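Local coordinates for transmembrane protein (Bartonella henselae, PDB 3PAM), which probably serves as part of the solute-binding component of an ABC-type oligopeptide transport system, capturing peptides for uptake into the cell, at residues 77-83 with 244-248. Sequence-based numbering, arbitrary orientation.
Sequences AVLPEVM and RILIS
Ser248 meets the backbone of Leu79 through its hydroxyl: Leu79 N donates to Ser248 OG at 2.9 Å in a nearly straight bond. The serine chi1 of -65° sets OG beside its own backbone N, from where the hydroxyl also donates back along its helix to Arg244 O. By accepting from the N-cap residue of helix 80-84 and donating to a carbonyl four residues back in helix 232-249, this helix serine bridges the two backbones, the feature that characterises the contact. Arg244 O takes Ser248 N as a second donor. A second polar link runs from Arg244 NE to Val82 O, 3.0 Å long and nearly straight at 171°. The oxygen lies at the guanidinium edge, in its plane, whereas the donor is tilted 27° from the carbonyl plane. The extended run from CG to NE carries the arginine past Val82, the two side chains pointing in opposite directions with Val82 CG1 3.5 Å from Arg244 CG. The other valine branch, CG2, packs 3.9 Å from Ile247 CG2 and also flanks the serine hydroxyl, so Val82 borders both polar links. At the loop end, Val78 and Ile245 cross at about a right angle, Val78 CG2 resting 3.8 Å from Ile245 CG1; Ala77 CB touches the same CG1. Arg244 NH1 forms a salt bridge with Glu67 on helix 65-71, while Leu71 of that helix touches Val78, Met83 and Ile245. Ile245 also packs on helix 217-228. The contact joins the loop before helix 80-84 and its first turn to the end of helix 232-249, just ahead of strand 252-257 in the mixed sheet.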
loop_
_atom_site.group_PDB
_atom_site.type_symbol
_atom_site.label_atom_id
_atom_site.label_comp_id
_atom_site.label_asym_id
_atom_site.label_seq_id
_atom_site.Cartn_x
_atom_site.Cartn_y
_atom_site.Cartn_z
ATOM N N ALA A 77 6.221 -1.087 -14.333
ATOM C CA ALA A 77 6.271 -0.403 -13.039
ATOM C C ALA A 77 5.051 0.474 -12.740
ATOM O O ALA A 77 4.556 0.490 -11.617
ATOM C CB ALA A 77 7.565 0.413 -12.914
ATOM N N VAL A 78 4.570 1.209 -13.732
ATOM C CA VAL A 78 3.532 2.198 -13.470
ATOM C C VAL A 78 2.277 1.899 -14.270
ATOM O O VAL A 78 2.363 1.480 -15.425
ATOM C CB VAL A 78 4.056 3.650 -13.714
ATOM C CG1 VAL A 78 3.016 4.695 -13.328
ATOM C CG2 VAL A 78 5.342 3.895 -12.903
ATOM N N LEU A 79 1.120 2.077 -13.628
ATOM C CA LEU A 79 -0.182 1.969 -14.286
ATOM C C LEU A 79 -0.426 3.213 -15.116
ATOM O O LEU A 79 -0.126 4.313 -14.655
ATOM C CB LEU A 79 -1.324 1.833 -13.275
ATOM C CG LEU A 79 -1.463 0.540 -12.482
ATOM C CD1 LEU A 79 -2.347 0.756 -11.263
ATOM C CD2 LEU A 79 -2.014 -0.590 -13.358
ATOM N N PRO A 80 -0.979 3.034 -16.333
ATOM C CA PRO A 80 -1.353 4.103 -17.246
ATOM C C PRO A 80 -2.099 5.248 -16.568
ATOM O O PRO A 80 -1.773 6.403 -16.820
ATOM C CB PRO A 80 -2.251 3.395 -18.289
ATOM C CG PRO A 80 -2.352 1.949 -17.849
ATOM C CD PRO A 80 -1.188 1.710 -16.948
ATOM N N GLU A 81 -3.070 4.943 -15.709
ATOM C CA GLU A 81 -3.822 5.995 -15.011
ATOM C C GLU A 81 -2.893 6.811 -14.088
ATOM O O GLU A 81 -3.085 8.014 -13.921
ATOM C CB GLU A 81 -5.014 5.444 -14.206
ATOM C CG GLU A 81 -5.672 4.183 -14.734
ATOM C CD GLU A 81 -5.306 2.931 -13.935
ATOM O OE1 GLU A 81 -5.935 2.678 -12.886
ATOM O OE2 GLU A 81 -4.409 2.179 -14.374
ATOM N N VAL A 82 -1.900 6.140 -13.505
ATOM C CA VAL A 82 -0.906 6.773 -12.631
ATOM C C VAL A 82 0.149 7.556 -13.429
ATOM O O VAL A 82 0.627 8.594 -12.963
ATOM C CB VAL A 82 -0.190 5.733 -11.714
ATOM C CG1 VAL A 82 0.721 6.425 -10.721
ATOM C CG2 VAL A 82 -1.195 4.875 -10.974
HETATM N N MSE A 83 0.511 7.057 -14.614
HETATM C CA MSE A 83 1.412 7.782 -15.513
HETATM C C MSE A 83 0.848 9.132 -15.958
HETATM O O MSE A 83 1.610 10.079 -16.151
HETATM C CB MSE A 83 1.777 6.952 -16.753
HETATM C CG MSE A 83 3.108 6.186 -16.662
HETATM SE SE MSE A 83 4.746 7.256 -16.313
HETATM C CE MSE A 83 5.346 7.548 -18.151
ATOM N N ARG A 244 4.907 7.156 -8.226
ATOM C CA ARG A 244 4.181 6.539 -9.286
ATOM C C ARG A 244 4.292 5.028 -9.296
ATOM O O ARG A 244 3.361 4.342 -9.569
ATOM C CB ARG A 244 4.661 7.119 -10.595
ATOM C CG ARG A 244 3.715 8.105 -11.162
ATOM C CD ARG A 244 4.255 9.076 -12.209
ATOM N NE ARG A 244 3.176 10.007 -12.448
ATOM C CZ ARG A 244 3.267 11.311 -12.498
ATOM N NH1 ARG A 244 4.422 11.902 -12.410
ATOM N NH2 ARG A 244 2.175 12.005 -12.656
ATOM N N ILE A 245 5.466 4.543 -8.984
ATOM C CA ILE A 245 5.779 3.135 -8.805
ATOM C C ILE A 245 5.184 2.579 -7.529
ATOM O O ILE A 245 4.695 1.451 -7.510
ATOM C CB ILE A 245 7.303 2.908 -8.788
ATOM C CG1 ILE A 245 7.874 3.270 -10.155
ATOM C CG2 ILE A 245 7.638 1.449 -8.426
ATOM C CD1 ILE A 245 9.343 3.116 -10.259
ATOM N N LEU A 246 5.228 3.353 -6.454
ATOM C CA LEU A 246 4.776 2.837 -5.179
ATOM C C LEU A 246 3.267 2.790 -5.146
ATOM O O LEU A 246 2.662 1.853 -4.624
ATOM C CB LEU A 246 5.334 3.681 -4.047
ATOM C CG LEU A 246 6.858 3.669 -3.943
ATOM C CD1 LEU A 246 7.293 4.552 -2.784
ATOM C CD2 LEU A 246 7.346 2.269 -3.748
ATOM N N ILE A 247 2.647 3.804 -5.723
ATOM C CA ILE A 247 1.206 3.758 -5.957
ATOM C C ILE A 247 0.825 2.525 -6.786
ATOM O O ILE A 247 -0.137 1.822 -6.465
ATOM C CB ILE A 247 0.712 5.062 -6.629
ATOM C CG1 ILE A 247 0.842 6.226 -5.650
ATOM C CG2 ILE A 247 -0.739 4.941 -7.143
ATOM C CD1 ILE A 247 0.872 7.579 -6.327
ATOM N N SER A 248 1.579 2.259 -7.849
ATOM C CA SER A 248 1.239 1.154 -8.753
ATOM C C SER A 248 1.532 -0.183 -8.123
ATOM O O SER A 248 0.994 -1.202 -8.546
ATOM C CB SER A 248 2.004 1.260 -10.071
ATOM O OG SER A 248 1.594 2.406 -10.768
#